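PDB 2OPX: lactaldehyde dehydrogenase from Escherichia coli BL21, which catalyses the irreversible NAD(+)-dependent oxidation of L-lactaldehyde to L-lactate, also oxidises glycolaldehyde, and serves in fucose and rhamnose degradation. Local coordinates for residues A30-I35 / E359-Y364; F154-I159 / P182-A187; R350-G355 / P367-D372. All blocks are in the same frame, centred on the assembly; numbering follows the deposited sequence.

Contact 1 (A30-I35 / E359-Y364); sequences ATEAVI and EGKGYY. With DXC ((3alpha,5beta,12alpha)-3,12-dihydroxycholan-24-oic acid), chain C.
Glu32 reaches across to the backbone of the loop 359-364 with its two glycines, where its OE2 accepts a nearly straight hydrogen bond from Gly362 N (2.5 Å, 169°) through the anti lone pair, the one turned away from OE1. A water lies within hydrogen-bonding distance of both OE2 and Gly360 O and can bridge the carboxylate to the loop. The Tyr363 side chain crosses that of Glu32 at about a right angle, its OH 3.4 Å from Glu32 CG, with the ring and carboxylate planes 23° apart. Lys361 runs alongside the backbone of Thr31: its CG lies 3.4 Å from Thr31 O, CD follows, and the bend at chi3 (61°) turns CE toward Ala30 O. Next to it, Tyr364 OH meets Ala30 CB at 3.3 Å, and a second water donates to Ala30 O and is hydrogen-bonded to Tyr364 OH. A CB on Gly362 would run into Ala30 O. Deoxycholate lies over one face of the Tyr364 ring, its C5 3.7 Å from Tyr364 CZ; a side chain at Gly360 would collide with this ligand, which is hydrogen-bonded to Arg320. Asn28 OD1 accepts from Ala30 N in an Asx turn. The contact thus joins the loop leading into strand 34-39 to the long loop between strands 350-351 and 368-371, beside the bound detergent. Farther out, Tyr363 packs on Ala331 and Leu334 of helix 331-347, while Ile35, on strand 34-39, lies against strand 23-27 and helix 83-94.

Contact 2 (F154-I159 / P182-A187); sequences FPFFLI and PNNAIA. With DXC ((3alpha,5beta,12alpha)-3,12-dihydroxycholan-24-oic acid), chain B.
With chi1 at 61°, Asn184 CG sits between its own backbone N and carbonyl carbon, which carries the amide across to Pro155 and Phe156; Phe156 in turn has CG anti to N (chi1 -160°), sending its ring back along Asn184. The amide crosses the proline ring at about a right angle, ND2 lying 3.5 Å from both Pro155 CB and CG. Asn184 OD1 is 3.2 Å from Phe156 N, but at an angle too poor for a hydrogen bond. The polar grip comes through ND2, which donates to Glu93 OE2 on helix 83-94. Asn184 O lies in the plane of the Phe156 ring at its edge, 3.5 Å from CE1. These residues join the first turns of helices 155-168 and 183-194, successive helices of the beta-alpha-beta units in the Rossmann-type NAD-binding domain; the short segments cross at -42° with axes 9.2 Å apart. One turn further along helix 155-168, Ile159 CD1 packs on Ala185, 3.5 Å from CA and 3.8 Å from CB, close to Leu150 and Pro177 of the NAD(+) site. An alanine here in place of Asn184 is likely to leave Glu93 OE2 without this amide donor and to open a gap beside Pro155. Phe154 and Phe157 leave the backbone away from the second helix, and their rings touch a deoxycholate that is hydrogen-bonded to Asn286 and Glu443, two residues that bind lactate; Phe154 CE2 comes within 3.5 Å of the ligand's C3.

Contact 3 (R350-G355 / P367-D372); sequences RVALGG and PTLLLD
Arg350 and Leu371 form an antiparallel hydrogen-bonded pair, each backbone N donating to the other's O, and Val351 with Leu370 is the non-hydrogen-bonded pair beside it. This is a long-looped beta-hairpin at the margin of the catalytic domain's sheet, where strand 368-371 pairs in parallel with strand 388-394. The pairing carries on beyond the bridges as Ala352 N donates to Leu369 O (3.0 Å). Arg350 bends at chi3 (66°), folding its guanidinium back over Leu371, whose CB lies over one face of the group. From there it takes Asp372 side-on in a salt bridge: NE reaches OD2 at 2.7 Å, nearly in the guanidinium plane, and NH2 reaches OD1 at 3.1 Å. Both nitrogens come from above the carboxylate plane, the two flat groups being 68° apart. On the Arg350 side of the sheet Ala352 CB touches Leu371 CD1 (3.8 Å), and Leu353 CD1 packs on Leu369 CB (3.5 Å); Leu371 also faces Tyr298 and Val302 of helix 295-311. On the other side Val351 and Leu370 lie parallel, CG2 to CD2 4.0 Å, over Val345 and Ala344 of helix 331-347. Gly354 and Gly355 have positive phi, and a CB on Gly354 would strike Pro367 O. Thr368 OG1 accepts from Gly355 N at 2.8 Å and donates its own proton to Pro366 O.

In the fold
Contact 2 is fully buried in the NAD-binding part of the chain, whereas contacts 1 and 3 are partly buried and lie farther from its centre. Contact 1 draws its second segment from the loop that joins the two strands of contact 3, so the hairpin held there by backbone bonds and an exposed salt bridge carries the loop that meets residues 30-35. Helix 331-347 packs against both, and helix 83-94 against contacts 1 and 2, which touch through Ile35 CD1 and Asn183 ND2 (4.1 Å). Waters and a carboxylate serve contact 1; contact 2 has no hydrogen bond between its segments and relies on close packing.

Contact 1 (A30-I35 / E359-Y364)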
loop_
_atom_site.group_PDB
_atom_site.type_symbol
_atom_site.label_atom_id
_atom_site.label_comp_id
_atom_site.label_asym_id
_atom_site.label_seq_id
_atom_site.Cartn_x
_atom_site.Cartn_y
_atom_site.Cartn_z
ATOM N N ALA A 30 20.184 34.326 -25.344
ATOM C CA ALA A 30 20.555 35.645 -24.849
ATOM C C ALA A 30 21.406 36.437 -25.839
ATOM O O ALA A 30 21.312 37.667 -25.901
ATOM C CB ALA A 30 21.302 35.516 -23.523
ATOM N N THR A 31 22.224 35.732 -26.615
ATOM C CA THR A 31 23.121 36.388 -27.561
ATOM C C THR A 31 22.867 36.057 -29.019
ATOM O O THR A 31 23.431 36.694 -29.908
ATOM C CB THR A 31 24.572 36.024 -27.256
ATOM O OG1 THR A 31 24.774 34.633 -27.534
ATOM C CG2 THR A 31 24.887 36.289 -25.789
ATOM N N GLU A 32 22.025 35.059 -29.262
ATOM C CA GLU A 32 21.699 34.632 -30.618
ATOM C C GLU A 32 22.882 34.024 -31.357
ATOM O O GLU A 32 22.838 33.835 -32.569
ATOM C CB GLU A 32 21.126 35.792 -31.425
ATOM C CG GLU A 32 19.717 36.146 -31.024
ATOM C CD GLU A 32 19.204 37.351 -31.760
ATOM O OE1 GLU A 32 19.242 37.339 -33.010
ATOM O OE2 GLU A 32 18.764 38.308 -31.085
ATOM N N ALA A 33 23.937 33.711 -30.618
ATOM C CA ALA A 33 25.108 33.102 -31.217
ATOM C C ALA A 33 24.909 31.589 -31.277
ATOM O O ALA A 33 24.212 31.002 -30.439
ATOM C CB ALA A 33 26.344 33.433 -30.399
ATOM N N VAL A 34 25.510 30.964 -32.283
ATOM C CA VAL A 34 25.420 29.524 -32.435
ATOM C C VAL A 34 26.464 28.924 -31.506
ATOM O O VAL A 34 27.661 29.164 -31.669
ATOM C CB VAL A 34 25.712 29.096 -33.880
ATOM C CG1 VAL A 34 25.695 27.585 -33.985
ATOM C CG2 VAL A 34 24.675 29.704 -34.815
ATOM N N ILE A 35 26.006 28.163 -30.521
ATOM C CA ILE A 35 26.910 27.547 -29.563
ATOM C C ILE A 35 27.305 26.138 -29.963
ATOM O O ILE A 35 28.380 25.662 -29.606
ATOM C CB ILE A 35 26.289 27.546 -28.154
ATOM C CG1 ILE A 35 24.783 27.323 -28.239
ATOM C CG2 ILE A 35 26.559 28.874 -27.476
ATOM C CD1 ILE A 35 24.050 27.643 -26.950
ATOM N N GLU A 359 13.304 45.068 -28.158
ATOM C CA GLU A 359 13.727 44.899 -29.537
ATOM C C GLU A 359 15.242 44.946 -29.604
ATOM O O GLU A 359 15.847 46.009 -29.471
ATOM C CB GLU A 359 13.143 46.008 -30.406
ATOM C CG GLU A 359 11.629 46.038 -30.439
ATOM C CD GLU A 359 11.104 47.183 -31.284
ATOM O OE1 GLU A 359 11.477 47.261 -32.479
ATOM O OE2 GLU A 359 10.322 48.002 -30.753
ATOM N N GLY A 360 15.855 43.789 -29.804
ATOM C CA GLY A 360 17.300 43.732 -29.880
ATOM C C GLY A 360 17.823 42.316 -29.758
ATOM O O GLY A 360 17.052 41.362 -29.712
ATOM N N LYS A 361 19.141 42.187 -29.712
ATOM C CA LYS A 361 19.804 40.895 -29.594
ATOM C C LYS A 361 19.243 40.123 -28.396
ATOM O O LYS A 361 19.274 40.601 -27.262
ATOM C CB LYS A 361 21.309 41.110 -29.420
ATOM C CG LYS A 361 22.148 39.844 -29.450
ATOM C CD LYS A 361 23.521 40.094 -28.833
ATOM C CE LYS A 361 23.380 40.527 -27.373
ATOM N NZ LYS A 361 24.692 40.669 -26.683
ATOM N N GLY A 362 18.729 38.926 -28.655
ATOM C CA GLY A 362 18.165 38.133 -27.582
ATOM C C GLY A 362 16.653 38.178 -27.607
ATOM O O GLY A 362 16.060 38.929 -28.385
ATOM N N TYR A 363 16.019 37.373 -26.760
ATOM C CA TYR A 363 14.565 37.335 -26.714
ATOM C C TYR A 363 14.096 37.596 -25.307
ATOM O O TYR A 363 13.725 36.681 -24.578
ATOM C CB TYR A 363 14.064 35.982 -27.207
ATOM C CG TYR A 363 14.755 35.571 -28.476
ATOM C CD1 TYR A 363 15.698 34.548 -28.475
ATOM C CD2 TYR A 363 14.528 36.261 -29.663
ATOM C CE1 TYR A 363 16.406 34.224 -29.625
ATOM C CE2 TYR A 363 15.227 35.947 -30.818
ATOM C CZ TYR A 363 16.167 34.928 -30.793
ATOM O OH TYR A 363 16.872 34.614 -31.935
ATOM N N TYR A 364 14.114 38.869 -24.937
ATOM C CA TYR A 364 13.713 39.277 -23.608
ATOM C C TYR A 364 12.311 39.829 -23.577
ATOM O O TYR A 364 11.870 40.497 -24.512
ATOM C CB TYR A 364 14.677 40.336 -23.082
ATOM C CG TYR A 364 16.068 39.814 -22.868
ATOM C CD1 TYR A 364 16.391 39.095 -21.716
ATOM C CD2 TYR A 364 17.061 40.013 -23.827
ATOM C CE1 TYR A 364 17.674 38.582 -21.520
ATOM C CE2 TYR A 364 18.346 39.505 -23.642
ATOM C CZ TYR A 364 18.644 38.792 -22.485
ATOM O OH TYR A 364 19.913 38.299 -22.289
HETATM C C1 DXC C . 20.527 43.055 -19.212
HETATM C C2 DXC C . 20.111 44.504 -19.566
HETATM C C3 DXC C . 18.787 44.518 -20.388
HETATM C C4 DXC C . 18.883 43.613 -21.691
HETATM C C5 DXC C . 19.379 42.195 -21.321
HETATM C C6 DXC C . 20.692 42.203 -20.493
HETATM C C7 DXC C . 18.363 45.969 -20.734
HETATM C C8 DXC C . 19.218 46.598 -21.852
HETATM C C9 DXC C . 19.270 45.746 -23.138
HETATM C C10 DXC C . 19.776 44.295 -22.814
HETATM C C11 DXC C . 20.167 46.363 -24.252
HETATM C C12 DXC C . 20.229 45.522 -25.581
HETATM C C13 DXC C . 20.750 44.096 -25.205
HETATM C C14 DXC C . 19.876 43.429 -24.104
HETATM C C15 DXC C . 19.914 47.775 -24.743
HETATM C C16 DXC C . 20.936 47.883 -25.859
HETATM C C17 DXC C . 21.229 46.459 -26.426
HETATM C C18 DXC C . 17.441 43.355 -22.181
HETATM C C19 DXC C . 21.250 46.495 -28.024
HETATM O O1 DXC C . 22.096 44.152 -24.704
HETATM O O2 DXC C . 21.755 43.064 -18.465
HETATM C C20 DXC C . 18.768 45.363 -26.157
HETATM C C21 DXC C . 21.575 45.135 -28.682
HETATM C C22 DXC C . 21.830 45.204 -30.227
HETATM C C23 DXC C . 22.560 46.486 -30.719
HETATM O O3 DXC C . 23.821 46.528 -30.683
HETATM O O4 DXC C . 21.868 47.462 -31.143
HETATM C C24 DXC C . 19.939 47.057 -28.611
HETATM O O HOH W 1 22.139 39.710 -23.916
HETATM O O HOH W 2 16.278 39.402 -31.318
#

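Contact 2 (F154-I159 / P182-A187)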
loop_
_atom_site.group_PDB
_atom_site.type_symbol
_atom_site.label_atom_id
_atom_site.label_comp_id
_atom_site.label_asym_id
_atom_site.label_seq_id
_atom_site.Cartn_x
_atom_site.Cartn_y
_atom_site.Cartn_z
ATOM N N PHE A 154 13.427 22.727 -18.681
ATOM C CA PHE A 154 14.223 22.052 -17.650
ATOM C C PHE A 154 14.750 20.776 -18.298
ATOM O O PHE A 154 14.512 19.668 -17.818
ATOM C CB PHE A 154 13.388 21.729 -16.417
ATOM C CG PHE A 154 13.124 22.920 -15.546
ATOM C CD1 PHE A 154 11.963 23.680 -15.707
ATOM C CD2 PHE A 154 14.055 23.311 -14.589
ATOM C CE1 PHE A 154 11.741 24.812 -14.930
ATOM C CE2 PHE A 154 13.842 24.439 -13.809
ATOM C CZ PHE A 154 12.681 25.193 -13.979
ATOM N N PRO A 155 15.511 20.938 -19.391
ATOM C CA PRO A 155 16.117 19.883 -20.206
ATOM C C PRO A 155 16.954 18.875 -19.448
ATOM O O PRO A 155 16.887 17.679 -19.721
ATOM C CB PRO A 155 16.942 20.669 -21.215
ATOM C CG PRO A 155 17.457 21.786 -20.378
ATOM C CD PRO A 155 16.204 22.220 -19.638
ATOM N N PHE A 156 17.747 19.349 -18.500
ATOM C CA PHE A 156 18.590 18.435 -17.762
ATOM C C PHE A 156 17.784 17.585 -16.789
ATOM O O PHE A 156 17.873 16.358 -16.811
ATOM C CB PHE A 156 19.679 19.191 -17.010
ATOM C CG PHE A 156 20.845 18.332 -16.634
ATOM C CD1 PHE A 156 21.648 17.766 -17.620
ATOM C CD2 PHE A 156 21.123 18.054 -15.304
ATOM C CE1 PHE A 156 22.708 16.936 -17.284
ATOM C CE2 PHE A 156 22.188 17.220 -14.959
ATOM C CZ PHE A 156 22.976 16.662 -15.951
ATOM N N PHE A 157 16.997 18.234 -15.938
ATOM C CA PHE A 157 16.188 17.511 -14.967
ATOM C C PHE A 157 15.287 16.479 -15.630
ATOM O O PHE A 157 15.169 15.347 -15.160
ATOM C CB PHE A 157 15.324 18.480 -14.166
ATOM C CG PHE A 157 14.229 17.811 -13.376
ATOM C CD1 PHE A 157 14.501 16.696 -12.584
ATOM C CD2 PHE A 157 12.934 18.314 -13.400
ATOM C CE1 PHE A 157 13.497 16.090 -11.821
ATOM C CE2 PHE A 157 11.926 17.721 -12.645
ATOM C CZ PHE A 157 12.209 16.606 -11.852
ATOM N N LEU A 158 14.647 16.868 -16.722
ATOM C CA LEU A 158 13.751 15.955 -17.387
ATOM C C LEU A 158 14.413 14.732 -17.971
ATOM O O LEU A 158 13.736 13.749 -18.268
ATOM C CB LEU A 158 12.925 16.676 -18.441
ATOM C CG LEU A 158 11.568 16.894 -17.774
ATOM C CD1 LEU A 158 11.607 18.196 -16.977
ATOM C CD2 LEU A 158 10.474 16.898 -18.811
ATOM N N ILE A 159 15.727 14.778 -18.147
ATOM C CA ILE A 159 16.409 13.600 -18.646
ATOM C C ILE A 159 16.233 12.595 -17.509
ATOM O O ILE A 159 15.772 11.474 -17.712
ATOM C CB ILE A 159 17.910 13.861 -18.870
ATOM C CG1 ILE A 159 18.088 14.931 -19.945
ATOM C CG2 ILE A 159 18.616 12.568 -19.287
ATOM C CD1 ILE A 159 19.524 15.317 -20.188
ATOM N N PRO A 182 20.069 20.685 -26.460
ATOM C CA PRO A 182 20.646 19.338 -26.432
ATOM C C PRO A 182 21.990 19.198 -25.712
ATOM O O PRO A 182 22.336 18.112 -25.247
ATOM C CB PRO A 182 20.770 19.011 -27.907
ATOM C CG PRO A 182 21.245 20.329 -28.451
ATOM C CD PRO A 182 20.357 21.343 -27.748
ATOM N N ASN A 183 22.743 20.289 -25.614
ATOM C CA ASN A 183 24.063 20.245 -24.991
ATOM C C ASN A 183 24.145 19.592 -23.617
ATOM O O ASN A 183 25.068 18.813 -23.353
ATOM C CB ASN A 183 24.669 21.649 -24.936
ATOM C CG ASN A 183 24.782 22.281 -26.309
ATOM O OD1 ASN A 183 24.968 21.590 -27.310
ATOM N ND2 ASN A 183 24.676 23.600 -26.364
ATOM N N ASN A 184 23.198 19.902 -22.740
ATOM C CA ASN A 184 23.213 19.318 -21.403
ATOM C C ASN A 184 22.953 17.816 -21.499
ATOM O O ASN A 184 23.447 17.039 -20.687
ATOM C CB ASN A 184 22.153 19.981 -20.532
ATOM C CG ASN A 184 20.765 19.784 -21.070
ATOM O OD1 ASN A 184 20.065 18.846 -20.684
ATOM N ND2 ASN A 184 20.361 20.656 -21.993
ATOM N N ALA A 185 22.175 17.419 -22.504
ATOM C CA ALA A 185 21.857 16.018 -22.725
ATOM C C ALA A 185 23.118 15.302 -23.215
ATOM O O ALA A 185 23.421 14.187 -22.786
ATOM C CB ALA A 185 20.739 15.895 -23.752
ATOM N N ILE A 186 23.852 15.946 -24.116
ATOM C CA ILE A 186 25.086 15.359 -24.618
ATOM C C ILE A 186 26.014 15.114 -23.431
ATOM O O ILE A 186 26.664 14.072 -23.344
ATOM C CB ILE A 186 25.792 16.297 -25.616
ATOM C CG1 ILE A 186 24.974 16.390 -26.903
ATOM C CG2 ILE A 186 27.193 15.791 -25.912
ATOM C CD1 ILE A 186 24.846 15.086 -27.625
ATOM N N ALA A 187 26.062 16.080 -22.516
ATOM C CA ALA A 187 26.905 15.975 -21.330
ATOM C C ALA A 187 26.436 14.834 -20.436
ATOM O O ALA A 187 27.245 14.148 -19.817
ATOM C CB ALA A 187 26.881 17.280 -20.558
HETATM C C1 DXC B . 10.134 22.336 -11.461
HETATM C C2 DXC B . 10.874 23.594 -10.956
HETATM C C3 DXC B . 12.399 23.325 -10.833
HETATM C C4 DXC B . 12.716 22.077 -9.909
HETATM C C5 DXC B . 11.894 20.851 -10.376
HETATM C C6 DXC B . 10.380 21.141 -10.516
HETATM C C7 DXC B . 13.150 24.589 -10.349
HETATM C C8 DXC B . 12.977 24.881 -8.853
HETATM C C9 DXC B . 13.341 23.690 -7.947
HETATM C C10 DXC B . 12.511 22.423 -8.359
HETATM C C11 DXC B . 13.132 23.984 -6.437
HETATM C C12 DXC B . 13.504 22.801 -5.474
HETATM C C13 DXC B . 12.631 21.575 -5.912
HETATM C C14 DXC B . 12.826 21.222 -7.424
HETATM C C15 DXC B . 13.820 25.179 -5.809
HETATM C C16 DXC B . 13.492 24.996 -4.337
HETATM C C17 DXC B . 13.134 23.509 -4.079
HETATM C C18 DXC B . 14.163 21.646 -10.228
HETATM C C19 DXC B . 13.703 23.044 -2.662
HETATM O O1 DXC B . 11.234 21.846 -5.714
HETATM O O2 DXC B . 8.729 22.601 -11.561
HETATM C C20 DXC B . 15.023 22.423 -5.671
HETATM C C21 DXC B . 13.368 21.581 -2.323
HETATM C C22 DXC B . 12.444 21.443 -1.084
HETATM C C23 DXC B . 12.964 22.191 0.167
HETATM O O3 DXC B . 12.535 23.359 0.413
HETATM O O4 DXC B . 13.813 21.621 0.909
HETATM C C24 DXC B . 15.217 23.324 -2.477
#

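Contact 3 (R350-G355 / P367-D372)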
loop_
_atom_site.group_PDB
_atom_site.type_symbol
_atom_site.label_atom_id
_atom_site.label_comp_id
_atom_site.label_asym_id
_atom_site.label_seq_id
_atom_site.Cartn_x
_atom_site.Cartn_y
_atom_site.Cartn_z
ATOM N N ARG A 350 -5.855 45.562 -19.520
ATOM C CA ARG A 350 -5.064 46.753 -19.258
ATOM C C ARG A 350 -3.637 46.372 -18.890
ATOM O O ARG A 350 -3.417 45.556 -17.994
ATOM C CB ARG A 350 -5.714 47.544 -18.121
ATOM C CG ARG A 350 -4.910 48.712 -17.598
ATOM C CD ARG A 350 -5.830 49.745 -16.955
ATOM N NE ARG A 350 -6.496 49.260 -15.746
ATOM C CZ ARG A 350 -5.907 49.164 -14.558
ATOM N NH1 ARG A 350 -4.637 49.518 -14.423
ATOM N NH2 ARG A 350 -6.591 48.731 -13.506
ATOM N N VAL A 351 -2.668 46.959 -19.582
ATOM C CA VAL A 351 -1.271 46.666 -19.300
ATOM C C VAL A 351 -0.752 47.598 -18.218
ATOM O O VAL A 351 -0.488 48.767 -18.476
ATOM C CB VAL A 351 -0.395 46.838 -20.558
ATOM C CG1 VAL A 351 1.039 46.446 -20.249
ATOM C CG2 VAL A 351 -0.946 45.993 -21.696
ATOM N N ALA A 352 -0.620 47.083 -17.002
ATOM C CA ALA A 352 -0.114 47.887 -15.901
ATOM C C ALA A 352 1.329 48.252 -16.231
ATOM O O ALA A 352 1.616 49.400 -16.560
ATOM C CB ALA A 352 -0.183 47.103 -14.600
ATOM N N LEU A 353 2.231 47.276 -16.148
ATOM C CA LEU A 353 3.639 47.496 -16.474
ATOM C C LEU A 353 4.131 46.452 -17.479
ATOM O O LEU A 353 3.475 45.432 -17.696
ATOM C CB LEU A 353 4.507 47.467 -15.209
ATOM C CG LEU A 353 4.467 46.318 -14.198
ATOM C CD1 LEU A 353 3.116 46.296 -13.513
ATOM C CD2 LEU A 353 4.760 44.993 -14.874
ATOM N N GLY A 354 5.285 46.712 -18.088
ATOM C CA GLY A 354 5.834 45.788 -19.063
ATOM C C GLY A 354 4.937 45.721 -20.280
ATOM O O GLY A 354 4.453 46.749 -20.746
ATOM N N GLY A 355 4.720 44.517 -20.799
ATOM C CA GLY A 355 3.846 44.351 -21.947
ATOM C C GLY A 355 4.447 44.673 -23.299
ATOM O O GLY A 355 3.727 44.755 -24.293
ATOM N N PRO A 367 8.638 41.547 -17.145
ATOM C CA PRO A 367 7.567 41.013 -16.305
ATOM C C PRO A 367 6.344 41.844 -16.682
ATOM O O PRO A 367 6.436 43.059 -16.828
ATOM C CB PRO A 367 8.051 41.324 -14.894
ATOM C CG PRO A 367 9.534 41.202 -15.023
ATOM C CD PRO A 367 9.825 41.888 -16.343
ATOM N N THR A 368 5.201 41.204 -16.850
ATOM C CA THR A 368 4.026 41.947 -17.241
ATOM C C THR A 368 2.821 41.649 -16.372
ATOM O O THR A 368 2.519 40.494 -16.073
ATOM C CB THR A 368 3.694 41.668 -18.713
ATOM O OG1 THR A 368 4.815 42.055 -19.519
ATOM C CG2 THR A 368 2.457 42.441 -19.151
ATOM N N LEU A 369 2.148 42.716 -15.963
ATOM C CA LEU A 369 0.963 42.614 -15.130
ATOM C C LEU A 369 -0.226 43.088 -15.961
ATOM O O LEU A 369 -0.227 44.207 -16.474
ATOM C CB LEU A 369 1.124 43.491 -13.886
ATOM C CG LEU A 369 -0.010 43.459 -12.865
ATOM C CD1 LEU A 369 -0.219 42.036 -12.374
ATOM C CD2 LEU A 369 0.333 44.364 -11.699
ATOM N N LEU A 370 -1.223 42.225 -16.111
ATOM C CA LEU A 370 -2.411 42.578 -16.871
ATOM C C LEU A 370 -3.587 42.728 -15.921
ATOM O O LEU A 370 -3.841 41.855 -15.085
ATOM C CB LEU A 370 -2.712 41.509 -17.927
ATOM C CG LEU A 370 -1.599 41.310 -18.961
ATOM C CD1 LEU A 370 -2.060 40.352 -20.054
ATOM C CD2 LEU A 370 -1.227 42.651 -19.565
ATOM N N LEU A 371 -4.289 43.851 -16.045
ATOM C CA LEU A 371 -5.438 44.142 -15.206
ATOM C C LEU A 371 -6.681 44.368 -16.045
ATOM O O LEU A 371 -6.607 44.405 -17.274
ATOM C CB LEU A 371 -5.142 45.356 -14.341
ATOM C CG LEU A 371 -3.992 45.054 -13.383
ATOM C CD1 LEU A 371 -3.438 46.328 -12.866
ATOM C CD2 LEU A 371 -4.466 44.173 -12.240
ATOM N N ASP A 372 -7.822 44.521 -15.375
ATOM C CA ASP A 372 -9.099 44.704 -16.059
ATOM C C ASP A 372 -9.276 43.501 -16.973
ATOM O O ASP A 372 -9.654 43.628 -18.141
ATOM C CB ASP A 372 -9.113 45.990 -16.886
ATOM C CG ASP A 372 -8.963 47.235 -16.033
ATOM O OD1 ASP A 372 -8.920 47.111 -14.787
ATOM O OD2 ASP A 372 -8.887 48.342 -16.617
#